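Local coordinates for purine catabolism protein pucG (Bacillus subtilis, PDB 3ISL) that transfers the amino group of (S)-ureidoglycine to glyoxylate, yielding oxalurate and glycine in purine catabolism with pyridoxal 5'-phosphate as cofactor, at residues M15-E21 and I364-S370; V174-G179 and Q197-S201. One frame throughout, in Å; residues are numbered along the deposited sequence.

Contact 1 of 2, residues M15-E21 and I364-S370; sequences MTPGPVE and IGTMGYS
Pro17 and Gly365 bring their CA atoms to 4.2 Å where Gly365 N donates to Met15 O (2.9 Å). In this class-V aminotransferase, a fold type I PLP enzyme, the join holds an N-terminal loop against the end of strand 361-365, close to the cofactor lysine. Gly365 illustrates how close backbones depend on a missing side chain: its CA makes a CH...O contact with Thr16 O at 3.2 Å, and a CB would run into that oxygen. Thr16 O also accepts from a water that in turn accepts from Met367 N, while Thr16 OG1 receives Gly18 N in an ST turn. The extended chain of Met367 lays SD beside Pro17 O (3.3 Å) and crosses Val20 at about a right angle, its sulfur 4.1 Å from Val20 CG1. In Met15 a turn about CB-CG (chi2 -51°) instead brings SD to Ser370 O. Glu21 OE1 forms a salt bridge with Arg372, and OE2 accepts from Ile14 N; OE1 also lies at the edge of the Tyr369 ring, with the two planes 62° apart. With an alanine here, Arg372 would probably lose its charged mate and Ile14 N its acceptor. Ser370 OG, itself bonded to Ile14 O, receives Glu21 N at 3.2 Å in a nearly straight bond, 167° at the hydrogen.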
ATOM      1  N   MET A  15      14.748   2.476 -17.807  1.00 16.77           N
ATOM      2  CA  MET A  15      14.098   2.339 -19.075  1.00 19.13           C
ATOM      3  C   MET A  15      13.387   0.976 -19.183  1.00 19.49           C
ATOM      4  O   MET A  15      13.412   0.343 -20.253  1.00 21.07           O
ATOM      5  CB  MET A  15      15.152   2.571 -20.238  1.00 17.77           C
ATOM      6  CG  MET A  15      15.577   4.110 -20.363  1.00 19.82           C
ATOM      7  SD  MET A  15      14.183   5.332 -20.480  1.00 21.05           S
ATOM      8  CE  MET A  15      14.007   5.521 -22.259  1.00 21.09           C
ATOM      9  N   THR A  16      12.772   0.538 -18.089  1.00 20.90           N
ATOM     10  CA  THR A  16      11.935  -0.666 -18.071  1.00 20.76           C
ATOM     11  C   THR A  16      10.477  -0.204 -18.249  1.00 20.93           C
ATOM     12  O   THR A  16      10.213   1.001 -18.253  1.00 21.54           O
ATOM     13  CB  THR A  16      12.007  -1.326 -16.710  1.00 22.19           C
ATOM     14  OG1 THR A  16      11.445  -0.440 -15.715  1.00 19.28           O
ATOM     15  CG2 THR A  16      13.461  -1.693 -16.348  1.00 21.24           C
ATOM     16  N   PRO A  17       9.531  -1.157 -18.367  1.00 21.17           N
ATOM     17  CA  PRO A  17       8.102  -0.828 -18.265  1.00 20.98           C
ATOM     18  C   PRO A  17       7.536  -0.628 -16.844  1.00 21.46           C
ATOM     19  O   PRO A  17       6.320  -0.681 -16.663  1.00 22.47           O
ATOM     20  CB  PRO A  17       7.410  -2.025 -18.954  1.00 21.30           C
ATOM     21  CG  PRO A  17       8.448  -2.654 -19.867  1.00 19.56           C
ATOM     22  CD  PRO A  17       9.754  -2.473 -19.024  1.00 19.46           C
ATOM     23  N   GLY A  18       8.396  -0.361 -15.854  1.00 22.33           N
ATOM     24  CA  GLY A  18       7.975  -0.029 -14.509  1.00 22.22           C
ATOM     25  C   GLY A  18       8.664  -0.909 -13.501  1.00 22.81           C
ATOM     26  O   GLY A  18       8.974  -2.057 -13.797  1.00 23.10           O
ATOM     27  N   PRO A  19       8.936  -0.366 -12.309  1.00 22.90           N
ATOM     28  CA  PRO A  19       8.687   1.023 -11.970  1.00 22.35           C
ATOM     29  C   PRO A  19       9.744   1.966 -12.602  1.00 22.18           C
ATOM     30  O   PRO A  19      10.946   1.606 -12.635  1.00 20.16           O
ATOM     31  CB  PRO A  19       8.822   1.030 -10.435  1.00 23.82           C
ATOM     32  CG  PRO A  19       9.778  -0.122 -10.168  1.00 23.84           C
ATOM     33  CD  PRO A  19       9.427  -1.150 -11.161  1.00 22.87           C
ATOM     34  N   VAL A  20       9.291   3.149 -13.057  1.00 18.98           N
ATOM     35  CA  VAL A  20      10.156   4.094 -13.704  1.00 19.74           C
ATOM     36  C   VAL A  20      10.585   5.275 -12.821  1.00 19.31           C
ATOM     37  O   VAL A  20      10.229   5.343 -11.631  1.00 21.19           O
ATOM     38  CB  VAL A  20       9.523   4.561 -15.068  1.00 20.73           C
ATOM     39  CG1 VAL A  20       9.207   3.310 -15.934  1.00 20.39           C
ATOM     40  CG2 VAL A  20       8.230   5.391 -14.820  1.00 17.59           C
ATOM     41  N   GLU A  21      11.337   6.203 -13.369  1.00 20.83           N
ATOM     42  CA  GLU A  21      11.889   7.306 -12.567  1.00 22.01           C
ATOM     43  C   GLU A  21      10.736   8.224 -12.214  1.00 22.05           C
ATOM     44  O   GLU A  21       9.770   8.378 -12.995  1.00 22.10           O
ATOM     45  CB  GLU A  21      12.885   8.108 -13.392  1.00 20.69           C
ATOM     46  CG  GLU A  21      14.173   7.473 -13.659  1.00 22.55           C
ATOM     47  CD  GLU A  21      14.885   8.139 -14.792  1.00 24.57           C
ATOM     48  OE1 GLU A  21      14.715   9.379 -15.017  1.00 22.59           O
ATOM     49  OE2 GLU A  21      15.611   7.406 -15.476  1.00 22.73           O
ATOM     50  N   ILE A 364      11.919  -2.233 -23.655  1.00 23.85           N
ATOM     51  CA  ILE A 364      12.424  -0.936 -23.240  1.00 23.45           C
ATOM     52  C   ILE A 364      11.161  -0.074 -23.053  1.00 24.55           C
ATOM     53  O   ILE A 364      10.409   0.102 -24.005  1.00 24.40           O
ATOM     54  CB  ILE A 364      13.365  -0.326 -24.233  1.00 23.17           C
ATOM     55  CG1 ILE A 364      14.517  -1.318 -24.561  1.00 24.05           C
ATOM     56  CG2 ILE A 364      13.851   1.121 -23.762  1.00 20.37           C
ATOM     57  CD1 ILE A 364      15.569  -0.814 -25.564  1.00 23.19           C
ATOM     58  N   GLY A 365      10.957   0.409 -21.818  1.00 22.63           N
ATOM     59  CA  GLY A 365       9.821   1.276 -21.442  1.00 23.56           C
ATOM     60  C   GLY A 365      10.209   2.716 -21.739  1.00 23.83           C
ATOM     61  O   GLY A 365      11.413   3.074 -21.623  1.00 25.70           O
ATOM     62  N   THR A 366       9.258   3.530 -22.204  1.00 23.54           N
ATOM     63  CA  THR A 366       9.474   4.992 -22.372  1.00 22.24           C
ATOM     64  C   THR A 366       8.219   5.568 -21.736  1.00 22.35           C
ATOM     65  O   THR A 366       7.318   5.951 -22.434  1.00 24.47           O
ATOM     66  CB  THR A 366       9.552   5.440 -23.891  1.00 22.74           C
ATOM     67  OG1 THR A 366       8.532   4.762 -24.636  1.00 23.93           O
ATOM     68  CG2 THR A 366      10.892   5.095 -24.515  1.00 20.98           C
ATOM     69  N   MET A 367       8.145   5.575 -20.405  1.00 21.37           N
ATOM     70  CA  MET A 367       6.951   5.958 -19.671  1.00 21.31           C
ATOM     71  C   MET A 367       7.193   7.158 -18.752  1.00 21.59           C
ATOM     72  O   MET A 367       8.186   7.155 -18.002  1.00 22.42           O
ATOM     73  CB  MET A 367       6.536   4.785 -18.720  1.00 21.22           C
ATOM     74  CG  MET A 367       6.120   3.467 -19.471  1.00 17.91           C
ATOM     75  SD  MET A 367       6.013   2.156 -18.275  1.00 22.73           S
ATOM     76  CE  MET A 367       4.788   1.080 -19.078  1.00 16.06           C
ATOM     77  N   GLY A 368       6.258   8.132 -18.715  1.00 20.03           N
ATOM     78  CA  GLY A 368       6.340   9.139 -17.718  1.00 20.80           C
ATOM     79  C   GLY A 368       7.630   9.946 -17.758  1.00 21.13           C
ATOM     80  O   GLY A 368       8.107  10.352 -18.839  1.00 22.02           O
ATOM     81  N   TYR A 369       8.220  10.172 -16.591  1.00 19.93           N
ATOM     82  CA  TYR A 369       9.408  11.031 -16.498  1.00 20.72           C
ATOM     83  C   TYR A 369      10.609  10.396 -17.216  1.00 21.50           C
ATOM     84  O   TYR A 369      11.517  11.098 -17.627  1.00 21.87           O
ATOM     85  CB  TYR A 369       9.769  11.270 -15.031  1.00 22.58           C
ATOM     86  CG  TYR A 369      10.853  12.331 -14.914  1.00 23.86           C
ATOM     87  CD1 TYR A 369      10.551  13.693 -15.182  1.00 25.73           C
ATOM     88  CD2 TYR A 369      12.151  11.984 -14.611  1.00 24.70           C
ATOM     89  CE1 TYR A 369      11.519  14.665 -15.117  1.00 27.36           C
ATOM     90  CE2 TYR A 369      13.159  12.971 -14.560  1.00 31.73           C
ATOM     91  CZ  TYR A 369      12.830  14.301 -14.833  1.00 29.20           C
ATOM     92  OH  TYR A 369      13.814  15.278 -14.749  1.00 32.99           O
ATOM     93  N   SER A 370      10.663   9.057 -17.259  1.00 21.17           N
ATOM     94  CA  SER A 370      11.667   8.295 -18.044  1.00 22.68           C
ATOM     95  C   SER A 370      11.555   8.482 -19.580  1.00 22.37           C
ATOM     96  O   SER A 370      12.525   8.191 -20.382  1.00 24.88           O
ATOM     97  CB  SER A 370      11.484   6.804 -17.683  1.00 22.08           C
ATOM     98  OG  SER A 370      12.131   6.511 -16.420  1.00 22.22           O
TER
HETATM   99  O   HOH W   1      10.384   3.946 -18.987  1.00 20.21           O

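Contact 2 of 2, residues V174-G179 and Q197-S201; sequences VATIGG and QKCLS. With PLP (pyridoxal-5'-phosphate), chain C.
Lys198, packed along Val174 and Ala175, does not end in a separate amine: its NZ is joined covalently to C4A of pyridoxal phosphate at 1.3 Å, the Schiff base link of an internal aldimine. No hydrogen bond runs directly between 174-179 and 197-201, which pack against each other and both touch the cofactor. CG of Lys198 stands anti to the carbonyl carbon (chi1 -67°), and the chain runs extended from there, passing Ala175 CA with CD at 3.9 Å before it reaches the ring. Val174 lies against one face of that ring, its CG1 3.8 Å from C5 and its CB nearer N1 and C2. Gln197 folds about CB-CG (chi2 -90°) to reach the phosphate, where NE2 donates to O3P at 2.6 Å; Thr70, Ser71, Arg72 and Thr147 of the same chain, and Thr267 of the second subunit, also hydrogen-bond the cofactor.

Farther from the ring, a type I turn from Lys198 to Ser201 presses Cys199 onto Gly178 and Gly179 and Leu200 onto Gly178. Cys199 CB sits 3.2 Å from Ile177 O, and its SG lies 3.5 Å from Ala175 O. Leu200 CD2 comes within 3.8 Å of Gly178 CA; a CB on Gly178 would collide with that methyl, and one on Gly179 with the cysteine sulfur. Ile177 CG2 meets Leu200 CG at 4.1 Å, with Leu56 of helix 40-56 touching both residues. Arg291 hydrogen-bonds Gly178 O and Cys199 O, bridging the two segments. The aldimine is consistent with the resting form, in which, as in other aminotransferases, the amino donor would displace the lysine, while the packing on the ring face and the bonds to the phosphate are likely to hold the ring in place.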
ATOM      1  N   VAL A 174      -3.369  -0.142 -16.107  1.00 22.37           N
ATOM      2  CA  VAL A 174      -2.270   0.168 -15.201  1.00 23.87           C
ATOM      3  C   VAL A 174      -1.048   0.720 -15.988  1.00 23.47           C
ATOM      4  O   VAL A 174      -0.378   1.631 -15.543  1.00 22.97           O
ATOM      5  CB  VAL A 174      -1.894  -1.083 -14.347  1.00 24.63           C
ATOM      6  CG1 VAL A 174      -0.457  -1.022 -13.904  1.00 25.75           C
ATOM      7  CG2 VAL A 174      -2.870  -1.297 -13.146  1.00 23.42           C
ATOM      8  N   ALA A 175      -0.761   0.116 -17.141  1.00 25.05           N
ATOM      9  CA  ALA A 175       0.390   0.481 -17.925  1.00 25.23           C
ATOM     10  C   ALA A 175       0.119   1.615 -18.874  1.00 24.65           C
ATOM     11  O   ALA A 175       1.054   2.092 -19.491  1.00 26.54           O
ATOM     12  CB  ALA A 175       0.856  -0.716 -18.767  1.00 25.11           C
ATOM     13  N   THR A 176      -1.138   1.914 -19.144  1.00 23.36           N
ATOM     14  CA  THR A 176      -1.476   2.924 -20.173  1.00 23.81           C
ATOM     15  C   THR A 176      -1.897   4.262 -19.537  1.00 22.92           C
ATOM     16  O   THR A 176      -1.696   5.307 -20.128  1.00 24.08           O
ATOM     17  CB  THR A 176      -2.585   2.462 -21.134  1.00 21.87           C
ATOM     18  OG1 THR A 176      -3.680   2.066 -20.335  1.00 22.11           O
ATOM     19  CG2 THR A 176      -2.104   1.244 -21.922  1.00 24.20           C
ATOM     20  N   ILE A 177      -2.446   4.241 -18.321  1.00 22.15           N
ATOM     21  CA  ILE A 177      -3.003   5.502 -17.830  1.00 20.68           C
ATOM     22  C   ILE A 177      -1.896   6.578 -17.729  1.00 22.32           C
ATOM     23  O   ILE A 177      -0.778   6.310 -17.190  1.00 21.95           O
ATOM     24  CB  ILE A 177      -3.672   5.300 -16.423  1.00 21.88           C
ATOM     25  CG1 ILE A 177      -4.645   6.479 -16.051  1.00 18.47           C
ATOM     26  CG2 ILE A 177      -2.576   4.988 -15.267  1.00 18.64           C
ATOM     27  CD1 ILE A 177      -5.742   6.829 -17.145  1.00 16.34           C
ATOM     28  N   GLY A 178      -2.197   7.804 -18.213  1.00 21.12           N
ATOM     29  CA  GLY A 178      -1.248   8.930 -18.234  1.00 22.13           C
ATOM     30  C   GLY A 178      -0.168   8.886 -19.336  1.00 21.82           C
ATOM     31  O   GLY A 178       0.662   9.794 -19.442  1.00 22.51           O
ATOM     32  N   GLY A 179      -0.213   7.860 -20.166  1.00 22.83           N
ATOM     33  CA  GLY A 179       0.782   7.669 -21.241  1.00 22.05           C
ATOM     34  C   GLY A 179       0.156   7.487 -22.616  1.00 22.14           C
ATOM     35  O   GLY A 179       0.680   7.997 -23.613  1.00 21.91           O
ATOM     36  N   GLN A 197       3.337   3.781 -10.814  1.00 20.54           N
ATOM     37  CA  GLN A 197       4.777   3.740 -11.000  1.00 21.91           C
ATOM     38  C   GLN A 197       5.158   3.598 -12.471  1.00 23.21           C
ATOM     39  O   GLN A 197       6.359   3.378 -12.793  1.00 23.66           O
ATOM     40  CB  GLN A 197       5.415   2.598 -10.186  1.00 24.22           C
ATOM     41  CG  GLN A 197       5.096   1.130 -10.823  1.00 25.86           C
ATOM     42  CD  GLN A 197       3.799   0.488 -10.282  1.00 27.85           C
ATOM     43  OE1 GLN A 197       2.970   1.170  -9.677  1.00 25.74           O
ATOM     44  NE2 GLN A 197       3.643  -0.822 -10.482  1.00 25.35           N
ATOM     45  N   LYS A 198       4.144   3.675 -13.339  1.00 22.28           N
ATOM     46  CA  LYS A 198       4.280   3.582 -14.798  1.00 21.93           C
ATOM     47  C   LYS A 198       4.156   4.955 -15.452  1.00 21.74           C
ATOM     48  O   LYS A 198       4.897   5.827 -15.081  1.00 21.29           O
ATOM     49  CB  LYS A 198       3.384   2.490 -15.376  1.00 21.69           C
ATOM     50  CG  LYS A 198       3.937   1.066 -14.850  1.00 23.84           C
ATOM     51  CD  LYS A 198       3.205  -0.208 -15.369  1.00 26.80           C
ATOM     52  CE  LYS A 198       3.570  -1.368 -14.454  1.00 27.95           C
ATOM     53  NZ  LYS A 198       3.421  -2.725 -14.952  1.00 40.07           N
ATOM     54  N   CYS A 199       3.261   5.174 -16.402  1.00 19.79           N
ATOM     55  CA  CYS A 199       3.249   6.469 -17.024  1.00 21.39           C
ATOM     56  C   CYS A 199       3.031   7.702 -16.126  1.00 23.09           C
ATOM     57  O   CYS A 199       3.280   8.844 -16.580  1.00 23.17           O
ATOM     58  CB  CYS A 199       2.240   6.440 -18.168  1.00 20.12           C
ATOM     59  SG  CYS A 199       2.744   5.210 -19.339  1.00 23.33           S
ATOM     60  N   LEU A 200       2.478   7.487 -14.930  1.00 20.65           N
ATOM     61  CA  LEU A 200       2.289   8.530 -13.911  1.00 22.65           C
ATOM     62  C   LEU A 200       3.576   8.942 -13.139  1.00 22.34           C
ATOM     63  O   LEU A 200       3.653  10.022 -12.566  1.00 22.61           O
ATOM     64  CB  LEU A 200       1.147   8.128 -12.895  1.00 21.49           C
ATOM     65  CG  LEU A 200      -0.247   7.931 -13.588  1.00 21.27           C
ATOM     66  CD1 LEU A 200      -1.240   7.732 -12.434  1.00 22.22           C
ATOM     67  CD2 LEU A 200      -0.675   9.151 -14.500  1.00 20.61           C
ATOM     68  N   SER A 201       4.593   8.087 -13.160  1.00 23.48           N
ATOM     69  CA  SER A 201       5.872   8.391 -12.493  1.00 22.30           C
ATOM     70  C   SER A 201       5.632   8.826 -11.043  1.00 21.36           C
ATOM     71  O   SER A 201       6.185   9.828 -10.558  1.00 19.00           O
ATOM     72  CB  SER A 201       6.647   9.482 -13.277  1.00 22.12           C
ATOM     73  OG  SER A 201       7.242   8.845 -14.384  1.00 24.77           O
TER
HETATM   74  N1  PLP C 419      -1.254  -4.820 -14.658  1.00 48.01           N
HETATM   75  C2  PLP C 419      -0.427  -4.435 -15.814  1.00 54.08           C
HETATM   76  C2A PLP C 419      -0.892  -4.318 -17.138  1.00 53.92           C
HETATM   77  C3  PLP C 419       0.940  -4.157 -15.682  1.00 55.09           C
HETATM   78  O3  PLP C 419       1.709  -3.790 -16.757  1.00 59.85           O
HETATM   79  C4  PLP C 419       1.585  -4.202 -14.467  1.00 54.47           C
HETATM   80  C4A PLP C 419       3.122  -3.854 -14.386  1.00 50.93           C
HETATM   81  C5  PLP C 419       0.841  -4.548 -13.346  1.00 55.92           C
HETATM   82  C6  PLP C 419      -0.552  -4.873 -13.406  1.00 57.10           C
HETATM   83  C5A PLP C 419       1.595  -4.639 -12.060  1.00 55.45           C
HETATM   84  O4P PLP C 419       1.013  -3.871 -11.115  1.00 57.94           O
HETATM   85  P   PLP C 419       1.834  -3.881  -9.765  1.00 55.59           P
HETATM   86  O1P PLP C 419       3.192  -4.557  -9.916  1.00 48.93           O
HETATM   87  O2P PLP C 419       0.728  -4.605  -8.757  1.00 47.17           O
HETATM   88  O3P PLP C 419       1.982  -2.300  -9.216  1.00 53.58           O

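Overall arrangement
From the N terminus, 15-21 comes first, in the loop ahead of helix 24-29, and finds its partner only after 342 intervening residues, at 364-370. Contact 2 falls wholly within that span: it closes a short loop of 17 residues between the segments that follow strands 168-172 and 191-193, neighbours in the seven-stranded sheet. Contact 1 ties the N-terminal loop to the two-stranded sheet of 324-328 and 361-365. The two contacts, with centres about 9 Å apart, also touch. Ser201 OG probably hydrogen-bonds both Tyr369 N and Glu21 O, and Pro17 O packs on Lys198 CD, so the large closure abuts the cofactor-bearing turn.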